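Local structure of leucine--trna ligase (Agrobacterium radiobacter, 5AH5) at residues Lys31-Glu37 against Tyr69-Met75; Arg62-Arg67 against Ala737-Trp741; Cys514-Ala520 against Ile550-Pro555. The protein probably joins leucine to its cognate tRNA in an ATP-dependent reaction, as a zinc-binding class I leucyl-tRNA synthetase. All coordinates share one frame; numbering follows the deposited sequence.

Contact 1 of 3, residues Lys31-Glu37 against Tyr69-Met75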
loop_
_atom_site.group_PDB
_atom_site.type_symbol
_atom_site.label_atom_id
_atom_site.label_comp_id
_atom_site.label_asym_id
_atom_site.label_seq_id
_atom_site.Cartn_x
_atom_site.Cartn_y
_atom_site.Cartn_z
ATOM N N LYS B 31 4.618 4.027 24.282
ATOM C CA LYS B 31 4.123 2.928 23.493
ATOM C C LYS B 31 4.561 3.152 22.021
ATOM O O LYS B 31 4.655 4.275 21.565
ATOM C CB LYS B 31 2.608 2.883 23.587
ATOM C CG LYS B 31 2.024 1.593 23.051
ATOM C CD LYS B 31 0.522 1.654 23.143
ATOM C CE LYS B 31 -0.081 0.452 22.484
ATOM N NZ LYS B 31 -1.549 0.496 22.694
ATOM N N LYS B 32 4.866 2.077 21.344
ATOM C CA LYS B 32 5.546 2.149 20.041
ATOM C C LYS B 32 4.467 2.481 19.016
ATOM O O LYS B 32 3.314 2.055 19.127
ATOM C CB LYS B 32 6.201 0.822 19.695
ATOM C CG LYS B 32 5.239 -0.355 19.361
ATOM C CD LYS B 32 4.915 -0.429 17.842
ATOM C CE LYS B 32 4.139 -1.686 17.490
ATOM N NZ LYS B 32 3.753 -1.636 16.051
ATOM N N PHE B 33 4.852 3.206 18.004
ATOM C CA PHE B 33 3.987 3.401 16.857
ATOM C C PHE B 33 4.858 3.559 15.609
ATOM O O PHE B 33 5.682 4.403 15.568
ATOM C CB PHE B 33 3.160 4.653 17.043
ATOM C CG PHE B 33 1.960 4.704 16.131
ATOM C CD1 PHE B 33 0.839 3.938 16.394
ATOM C CD2 PHE B 33 1.949 5.519 15.025
ATOM C CE1 PHE B 33 -0.263 3.980 15.542
ATOM C CE2 PHE B 33 0.826 5.569 14.191
ATOM C CZ PHE B 33 -0.258 4.808 14.420
ATOM N N TYR B 34 4.592 2.768 14.608
ATOM C CA TYR B 34 5.330 2.757 13.351
ATOM C C TYR B 34 4.391 3.168 12.208
ATOM O O TYR B 34 3.571 2.401 11.791
ATOM C CB TYR B 34 5.839 1.333 13.117
ATOM C CG TYR B 34 6.862 1.117 11.972
ATOM C CD1 TYR B 34 7.411 2.164 11.274
ATOM C CD2 TYR B 34 7.301 -0.166 11.661
ATOM C CE1 TYR B 34 8.327 1.932 10.256
ATOM C CE2 TYR B 34 8.239 -0.408 10.652
ATOM C CZ TYR B 34 8.759 0.655 9.993
ATOM O OH TYR B 34 9.641 0.435 8.981
ATOM N N VAL B 35 4.568 4.355 11.711
ATOM C CA VAL B 35 3.808 4.830 10.574
ATOM C C VAL B 35 4.782 5.011 9.414
ATOM O O VAL B 35 5.772 5.639 9.580
ATOM C CB VAL B 35 3.118 6.185 10.842
ATOM C CG1 VAL B 35 3.977 7.178 11.587
ATOM C CG2 VAL B 35 2.613 6.815 9.551
ATOM N N LEU B 36 4.472 4.470 8.249
ATOM C CA LEU B 36 5.271 4.783 7.070
ATOM C C LEU B 36 4.434 4.871 5.853
ATOM O O LEU B 36 3.263 4.507 5.887
ATOM C CB LEU B 36 6.367 3.740 6.893
ATOM C CG LEU B 36 6.176 2.368 6.279
ATOM C CD1 LEU B 36 7.527 1.728 6.017
ATOM C CD2 LEU B 36 5.385 1.499 7.165
ATOM N N GLU B 37 5.068 5.332 4.790
ATOM C CA GLU B 37 4.461 5.537 3.507
ATOM C C GLU B 37 5.332 4.814 2.479
ATOM O O GLU B 37 6.523 4.503 2.736
ATOM C CB GLU B 37 4.522 6.992 3.121
ATOM C CG GLU B 37 3.884 7.998 4.053
ATOM C CD GLU B 37 4.876 8.707 4.910
ATOM O OE1 GLU B 37 6.039 8.869 4.466
ATOM O OE2 GLU B 37 4.479 9.148 6.039
ATOM N N TYR B 69 3.304 8.615 22.145
ATOM C CA TYR B 69 3.819 7.424 21.493
ATOM C C TYR B 69 5.349 7.624 21.143
ATOM O O TYR B 69 5.823 8.759 20.919
ATOM C CB TYR B 69 3.042 7.055 20.228
ATOM C CG TYR B 69 1.634 6.579 20.407
ATOM C CD1 TYR B 69 0.575 7.488 20.472
ATOM C CD2 TYR B 69 1.348 5.232 20.502
ATOM C CE1 TYR B 69 -0.746 7.038 20.632
ATOM C CE2 TYR B 69 0.057 4.766 20.629
ATOM C CZ TYR B 69 -0.977 5.667 20.727
ATOM O OH TYR B 69 -2.220 5.202 20.848
ATOM N N SER B 70 6.085 6.526 21.160
ATOM C CA SER B 70 7.459 6.496 20.602
ATOM C C SER B 70 7.338 6.062 19.120
ATOM O O SER B 70 7.077 4.896 18.816
ATOM C CB SER B 70 8.345 5.513 21.369
ATOM O OG SER B 70 9.674 5.610 20.850
ATOM N N VAL B 71 7.433 7.041 18.247
ATOM C CA VAL B 71 6.996 6.905 16.848
ATOM C C VAL B 71 8.270 6.715 15.928
ATOM O O VAL B 71 9.188 7.517 16.001
ATOM C CB VAL B 71 6.251 8.204 16.439
ATOM C CG1 VAL B 71 5.968 8.214 14.936
ATOM C CG2 VAL B 71 4.902 8.345 17.224
ATOM N N LEU B 72 8.294 5.667 15.144
ATOM C CA LEU B 72 9.205 5.537 14.024
ATOM C C LEU B 72 8.466 6.032 12.766
ATOM O O LEU B 72 7.524 5.420 12.346
ATOM C CB LEU B 72 9.643 4.087 13.850
ATOM C CG LEU B 72 10.577 3.819 12.630
ATOM C CD1 LEU B 72 11.680 4.815 12.577
ATOM C CD2 LEU B 72 11.160 2.408 12.643
ATOM N N HIS B 73 8.871 7.167 12.224
ATOM C CA HIS B 73 8.400 7.634 10.948
ATOM C C HIS B 73 9.625 7.853 10.009
ATOM O O HIS B 73 10.200 8.897 10.008
ATOM C CB HIS B 73 7.744 8.946 11.138
ATOM C CG HIS B 73 7.038 9.461 9.935
ATOM N ND1 HIS B 73 6.936 10.811 9.690
ATOM C CD2 HIS B 73 6.324 8.845 8.965
ATOM C CE1 HIS B 73 6.266 11.023 8.584
ATOM N NE2 HIS B 73 5.865 9.841 8.129
ATOM N N PRO B 74 9.938 6.897 9.159
ATOM C CA PRO B 74 11.232 6.935 8.465
ATOM C C PRO B 74 11.018 7.149 6.995
ATOM O O PRO B 74 9.915 6.977 6.511
ATOM C CB PRO B 74 11.716 5.500 8.679
ATOM C CG PRO B 74 10.485 4.689 8.490
ATOM C CD PRO B 74 9.347 5.533 9.088
ATOM N N MET B 75 12.088 7.421 6.264
ATOM C CA MET B 75 12.024 7.644 4.828
ATOM C C MET B 75 13.383 7.206 4.221
ATOM O O MET B 75 14.464 7.289 4.822
ATOM C CB MET B 75 11.740 9.132 4.484
ATOM C CG MET B 75 11.768 9.488 2.959
ATOM S SD MET B 75 10.691 8.465 1.978
ATOM C CE MET B 75 9.079 8.905 2.725
HETATM O O HOH W 1 7.435 6.839 5.661
#
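His73 and Glu37 meet just beyond the end of the strand pairing. His73 NE2 gives its hydrogen to Glu37 OE2 at 2.6 Å, on the syn side of the carboxylate. The acceptor lies in the imidazole plane. Glu37 reaches the ring because its chain bends at chi2 (101°). A water accepts from Glu37 N, donates to Pro74 O and gives a weak bond to Glu37 OE1, which also bonds Tyr117 OH. Both carboxylate oxygens therefore have partners. Before this point the strands run parallel: Ser70 N bonds Lys31 O, Phe33 N bonds Ser70 O, Leu72 N bonds Phe33 O and Val35 N bonds Leu72 O. On one face of the sheet, Tyr34 and Leu72 run side by side, both with CG anti to the backbone N (chi1 -170° for Tyr34). This lays Leu72 CD2 over the Tyr34 ring, 4.0 Å from its centroid. The Tyr34 hydroxyl goes on to Phe497 O. On the other face, Phe33 turns its edge to the face of Tyr69, planes 58° apart. Helix 48-66 of this beta-alpha-beta unit packs on the Phe33 and Val71 face. Strand 520-524 flanks strand 32-37, and helix 511-517 touches Tyr34 and Leu72.

Contact 2 of 3, residues Arg62-Arg67 against Ala737-Trp741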
loop_
_atom_site.group_PDB
_atom_site.type_symbol
_atom_site.label_atom_id
_atom_site.label_comp_id
_atom_site.label_asym_id
_atom_site.label_seq_id
_atom_site.Cartn_x
_atom_site.Cartn_y
_atom_site.Cartn_z
ATOM N N ARG B 62 3.040 13.483 13.819
ATOM C CA ARG B 62 3.139 14.582 14.725
ATOM C C ARG B 62 2.090 14.501 15.865
ATOM O O ARG B 62 2.389 14.805 16.993
ATOM C CB ARG B 62 2.921 15.894 13.967
ATOM C CG ARG B 62 4.150 16.333 13.187
ATOM C CD ARG B 62 3.823 17.551 12.365
ATOM N NE ARG B 62 4.935 18.008 11.574
ATOM C CZ ARG B 62 5.850 18.898 11.926
ATOM N NH1 ARG B 62 5.864 19.473 13.110
ATOM N NH2 ARG B 62 6.791 19.223 11.045
ATOM N N MET B 63 0.894 14.032 15.533
ATOM C CA MET B 63 -0.122 13.877 16.531
ATOM C C MET B 63 0.302 12.752 17.472
ATOM O O MET B 63 0.133 12.883 18.681
ATOM C CB MET B 63 -1.495 13.540 15.939
ATOM C CG MET B 63 -2.535 13.715 17.018
ATOM S SD MET B 63 -4.134 13.243 16.477
ATOM C CE MET B 63 -4.239 11.480 16.282
ATOM N N GLN B 64 0.770 11.634 16.921
ATOM C CA GLN B 64 1.066 10.478 17.754
ATOM C C GLN B 64 2.244 10.773 18.643
ATOM O O GLN B 64 2.248 10.380 19.790
ATOM C CB GLN B 64 1.295 9.205 16.980
ATOM C CG GLN B 64 0.140 8.736 16.157
ATOM C CD GLN B 64 -1.034 8.308 17.021
ATOM O OE1 GLN B 64 -1.635 9.136 17.681
ATOM N NE2 GLN B 64 -1.373 7.050 16.980
ATOM N N ILE B 65 3.168 11.565 18.165
ATOM C CA ILE B 65 4.221 12.047 19.031
ATOM C C ILE B 65 3.708 12.904 20.204
ATOM O O ILE B 65 4.113 12.721 21.351
ATOM C CB ILE B 65 5.266 12.829 18.246
ATOM C CG1 ILE B 65 6.042 11.862 17.316
ATOM C CG2 ILE B 65 6.178 13.614 19.178
ATOM C CD1 ILE B 65 6.945 12.516 16.307
ATOM N N ALA B 66 2.898 13.894 19.901
ATOM C CA ALA B 66 2.235 14.685 20.953
ATOM C C ALA B 66 1.449 13.849 21.936
ATOM O O ALA B 66 1.351 14.246 23.098
ATOM C CB ALA B 66 1.360 15.784 20.372
ATOM N N ARG B 67 0.905 12.717 21.501
ATOM C CA ARG B 67 0.150 11.841 22.364
ATOM C C ARG B 67 0.991 10.875 23.182
ATOM O O ARG B 67 0.435 9.909 23.711
ATOM C CB ARG B 67 -0.918 11.072 21.579
ATOM C CG ARG B 67 -2.094 11.983 21.155
ATOM C CD ARG B 67 -2.962 11.307 20.144
ATOM N NE ARG B 67 -3.884 10.449 20.778
ATOM C CZ ARG B 67 -4.330 9.275 20.361
ATOM N NH1 ARG B 67 -3.968 8.693 19.211
ATOM N NH2 ARG B 67 -5.234 8.690 21.112
ATOM N N ALA B 737 5.070 21.579 18.970
ATOM C CA ALA B 737 5.285 20.204 18.498
ATOM C C ALA B 737 5.721 19.269 19.629
ATOM O O ALA B 737 5.412 18.060 19.563
ATOM C CB ALA B 737 6.279 20.152 17.293
ATOM N N ALA B 738 6.377 19.809 20.673
ATOM C CA ALA B 738 6.789 19.011 21.841
ATOM C C ALA B 738 5.802 19.066 22.992
ATOM O O ALA B 738 6.073 18.488 24.012
ATOM C CB ALA B 738 8.140 19.456 22.360
ATOM N N GLU B 739 4.649 19.679 22.817
ATOM C CA GLU B 739 3.694 19.858 23.929
ATOM C C GLU B 739 2.831 18.600 23.931
ATOM O O GLU B 739 2.512 18.098 22.881
ATOM C CB GLU B 739 2.912 21.141 23.698
ATOM C CG GLU B 739 2.063 21.629 24.848
ATOM C CD GLU B 739 2.852 22.100 26.072
ATOM O OE1 GLU B 739 3.909 22.749 25.952
ATOM O OE2 GLU B 739 2.348 21.850 27.183
ATOM N N PRO B 740 2.522 18.023 25.110
ATOM C CA PRO B 740 1.534 16.944 25.135
ATOM C C PRO B 740 0.218 17.315 24.391
ATOM O O PRO B 740 -0.234 18.477 24.425
ATOM C CB PRO B 740 1.282 16.670 26.637
ATOM C CG PRO B 740 2.280 17.471 27.369
ATOM C CD PRO B 740 2.897 18.499 26.446
ATOM N N TRP B 741 -0.348 16.337 23.697
ATOM C CA TRP B 741 -1.533 16.554 22.906
ATOM C C TRP B 741 -2.708 16.865 23.880
ATOM O O TRP B 741 -2.772 16.299 24.957
ATOM C CB TRP B 741 -1.844 15.306 22.144
ATOM C CG TRP B 741 -3.040 15.371 21.228
ATOM C CD1 TRP B 741 -4.199 14.664 21.359
ATOM C CD2 TRP B 741 -3.134 16.070 19.963
ATOM N NE1 TRP B 741 -5.026 14.926 20.296
ATOM C CE2 TRP B 741 -4.416 15.816 19.449
ATOM C CE3 TRP B 741 -2.303 16.961 19.278
ATOM C CZ2 TRP B 741 -4.866 16.367 18.231
ATOM C CZ3 TRP B 741 -2.765 17.539 18.073
ATOM C CH2 TRP B 741 -4.033 17.229 17.569
HETATM O O HOH W 2 4.135 16.810 17.423
#
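Met63 lies over one face of the Trp741 indole. Its CG stands 3.6 Å from the centroid of the six-membered ring and only 6° off the normal, a well-centred CH-pi contact. With CG anti to the backbone N (chi1 -167°) the Met63 chain reaches out over the indole. The sulfur approaches obliquely, with Met63 SD 3.7 Å from Trp741 CZ2, which makes this a Met-aromatic contact too. Arg67 meets the five-membered ring with the aliphatic part of its chain. Its CD lies over the face, 4.2 Å from that centroid, and its CG is close to Trp741 CD1. The guanidinium is turned 66° from the indole plane and does not stack on it. Instead Arg67 NH1 bonds Gln64 OE1 at 2.8 Å, in the carbonyl plane and on a lone pair. The same nitrogen forms a salt bridge with Glu674.

Ala66 points at the loop, and Ala66 CB lies 3.7 Å from Trp741 CB. Ala66 O accepts a hydrogen bond from Trp741 N at 2.8 Å. The donor stands well above the carbonyl plane. At the far end, a water gives hydrogens to Arg62 O and Ala737 O and bridges the two backbones. The Arg62 guanidinium brings its edge near the methyl of Ala737, but its charge is paired with Asp58.

The contact ties the last turn of helix 48-66 to a loop of the anticodon-binding domain, between helix 720-729 and strand 753-760. Helix 653-674 lies alongside: Val673 touches Met63, Val669 packs on Trp741, and Thr670 bonds Trp741 NE1.

Contact 3 of 3, residues Cys514-Ala520 against Ile550-Pro555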
loop_
_atom_site.group_PDB
_atom_site.type_symbol
_atom_site.label_atom_id
_atom_site.label_comp_id
_atom_site.label_asym_id
_atom_site.label_seq_id
_atom_site.Cartn_x
_atom_site.Cartn_y
_atom_site.Cartn_z
ATOM N N CYS B 514 12.931 -4.954 15.558
ATOM C CA CYS B 514 11.825 -5.197 14.647
ATOM C C CYS B 514 10.616 -5.779 15.299
ATOM O O CYS B 514 9.492 -5.456 14.935
ATOM C CB CYS B 514 12.212 -6.199 13.573
ATOM S SG CYS B 514 12.760 -5.385 12.110
ATOM N N ASN B 515 10.836 -6.734 16.184
ATOM C CA ASN B 515 9.702 -7.355 16.876
ATOM C C ASN B 515 8.991 -6.417 17.864
ATOM O O ASN B 515 7.862 -6.673 18.245
ATOM C CB ASN B 515 10.135 -8.651 17.556
ATOM C CG ASN B 515 10.431 -9.775 16.558
ATOM O OD1 ASN B 515 9.837 -9.877 15.462
ATOM N ND2 ASN B 515 11.313 -10.653 16.957
ATOM N N LYS B 516 9.649 -5.340 18.263
ATOM C CA LYS B 516 9.032 -4.298 19.066
ATOM C C LYS B 516 8.369 -3.234 18.203
ATOM O O LYS B 516 7.228 -2.899 18.460
ATOM C CB LYS B 516 10.064 -3.674 19.965
ATOM C CG LYS B 516 10.352 -4.596 21.126
ATOM C CD LYS B 516 11.425 -4.034 22.026
ATOM C CE LYS B 516 11.588 -4.921 23.269
ATOM N NZ LYS B 516 12.938 -4.793 23.903
ATOM N N ILE B 517 9.032 -2.756 17.141
ATOM C CA ILE B 517 8.473 -1.628 16.347
ATOM C C ILE B 517 7.440 -2.055 15.247
ATOM O O ILE B 517 6.497 -1.349 14.985
ATOM C CB ILE B 517 9.572 -0.698 15.877
ATOM C CG1 ILE B 517 9.029 0.679 15.392
ATOM C CG2 ILE B 517 10.400 -1.357 14.792
ATOM C CD1 ILE B 517 8.220 1.476 16.417
ATOM N N ALA B 518 7.599 -3.249 14.697
ATOM C CA ALA B 518 6.769 -3.772 13.649
ATOM C C ALA B 518 5.875 -4.883 14.222
ATOM O O ALA B 518 6.219 -5.397 15.244
ATOM C CB ALA B 518 7.675 -4.322 12.532
ATOM N N PRO B 519 4.779 -5.298 13.573
ATOM C CA PRO B 519 4.329 -4.795 12.268
ATOM C C PRO B 519 4.036 -3.317 12.209
ATOM O O PRO B 519 3.787 -2.704 13.240
ATOM C CB PRO B 519 3.076 -5.599 11.976
ATOM C CG PRO B 519 2.712 -6.255 13.228
ATOM C CD PRO B 519 3.968 -6.427 14.020
ATOM N N ALA B 520 4.151 -2.721 11.024
ATOM C CA ALA B 520 3.843 -1.305 10.907
ATOM C C ALA B 520 2.361 -1.076 11.291
ATOM O O ALA B 520 1.528 -1.810 10.909
ATOM C CB ALA B 520 4.107 -0.792 9.516
ATOM N N ILE B 550 11.856 -12.583 12.306
ATOM C CA ILE B 550 10.828 -11.825 12.938
ATOM C C ILE B 550 9.803 -12.761 13.504
ATOM O O ILE B 550 9.768 -13.903 13.119
ATOM C CB ILE B 550 10.155 -10.863 11.956
ATOM C CG1 ILE B 550 9.640 -11.613 10.720
ATOM C CG2 ILE B 550 11.118 -9.793 11.541
ATOM C CD1 ILE B 550 9.013 -10.744 9.660
ATOM N N GLU B 551 8.952 -12.261 14.405
ATOM C CA GLU B 551 7.920 -13.103 15.059
ATOM C C GLU B 551 6.484 -12.796 14.627
ATOM O O GLU B 551 5.538 -13.348 15.185
ATOM C CB GLU B 551 8.077 -13.017 16.586
ATOM C CG GLU B 551 9.181 -13.960 17.122
ATOM C CD GLU B 551 9.703 -13.641 18.542
ATOM O OE1 GLU B 551 9.234 -12.680 19.212
ATOM O OE2 GLU B 551 10.608 -14.369 19.006
ATOM N N PHE B 552 6.322 -11.962 13.610
ATOM C CA PHE B 552 4.987 -11.571 13.122
ATOM C C PHE B 552 4.891 -11.981 11.676
ATOM O O PHE B 552 5.904 -12.208 11.014
ATOM C CB PHE B 552 4.725 -10.070 13.327
ATOM C CG PHE B 552 5.772 -9.197 12.729
ATOM C CD1 PHE B 552 6.930 -8.896 13.437
ATOM C CD2 PHE B 552 5.639 -8.741 11.423
ATOM C CE1 PHE B 552 7.902 -8.088 12.888
ATOM C CE2 PHE B 552 6.636 -7.982 10.847
ATOM C CZ PHE B 552 7.773 -7.649 11.578
ATOM N N ASP B 553 3.674 -12.077 11.189
ATOM C CA ASP B 553 3.362 -12.785 9.962
ATOM C C ASP B 553 2.791 -11.876 8.905
ATOM O O ASP B 553 2.532 -12.327 7.790
ATOM C CB ASP B 553 2.327 -13.891 10.286
ATOM C CG ASP B 553 2.378 -15.047 9.313
ATOM O OD1 ASP B 553 3.473 -15.632 9.157
ATOM O OD2 ASP B 553 1.354 -15.403 8.722
ATOM N N GLU B 554 2.554 -10.609 9.242
ATOM C CA GLU B 554 1.953 -9.657 8.307
ATOM C C GLU B 554 2.627 -8.359 8.516
ATOM O O GLU B 554 2.786 -7.977 9.654
ATOM C CB GLU B 554 0.436 -9.461 8.531
ATOM C CG GLU B 554 -0.367 -10.619 7.979
ATOM C CD GLU B 554 -0.523 -10.621 6.455
ATOM O OE1 GLU B 554 -0.342 -9.575 5.763
ATOM O OE2 GLU B 554 -0.875 -11.690 5.941
ATOM N N PRO B 555 3.050 -7.684 7.424
ATOM C CA PRO B 555 3.863 -6.492 7.584
ATOM C C PRO B 555 3.137 -5.268 8.035
ATOM O O PRO B 555 3.771 -4.407 8.640
ATOM C CB PRO B 555 4.376 -6.237 6.145
ATOM C CG PRO B 555 3.361 -6.907 5.280
ATOM C CD PRO B 555 3.022 -8.126 6.034
#
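The backbones meet in two places, with CA atoms of Asn515 and Ile550 6.1 Å apart and those of Pro519 and Pro555 5.0 Å apart. At the first, Asn515 OD1 accepts a hydrogen bond from Glu551 N at 2.8 Å. The donor is tilted 33° from the amide plane. The Asn515 amide and the Glu551 carboxylate lie in nearly parallel planes, one displaced over the other; ND2 and OE1, 3.7 Å apart, make no hydrogen bond.

Phe552 lies between the two places. Its CG sits between the backbone N and the carbonyl carbon (chi1 54°), which places the ring between Pro519 and Ile550. Pro519 CD lies over one face, 3.9 Å from the ring centroid, in a CH-pi contact. The methyl CD1 of Ile550 lies over the opposite face. Ala518 CB is 3.5 Å from Phe552 CZ. The chain lies on this ring at the cis peptide bond before Pro519: Ala518 C and Pro519 CD are over the same face.

At the second place, Ala520 N bonds Pro555 O at 2.9 Å, and Pro519 CB lies against Glu554 O. Helix 533-546 backs the loop through Thr541, which touches Ile550, Phe552 and Pro555. Here the chain enters two neighbouring parallel strands, 520-524 and 556-560, joined through helix 533-546. This is a beta-alpha-beta crossover of the Rossmann-like catalytic domain of class I synthetases.

In the fold
Contacts 1 and 3 belong to one four-stranded parallel sheet, ordered 70-72, 32-37, 520-524, 556-560. Contact 1 pairs the first two strands, and contact 3 lies at the loops that lead into the last two. Their centres are 13 Å apart. Lys32 joins them: its NZ reaches Ile517 O at 3.0 Å and forms a salt bridge with Asp521. Contact 2, its centre about 13 Å from that of contact 1, shares helix 48-66 with its beta-alpha-beta unit. Contacts 2 and 3 do not touch; their nearest atoms are about 10 Å apart. The bound leucyl-adenylate analogue is about 6 Å from the side chain of Glu37 and about 11 Å from that of Pro555.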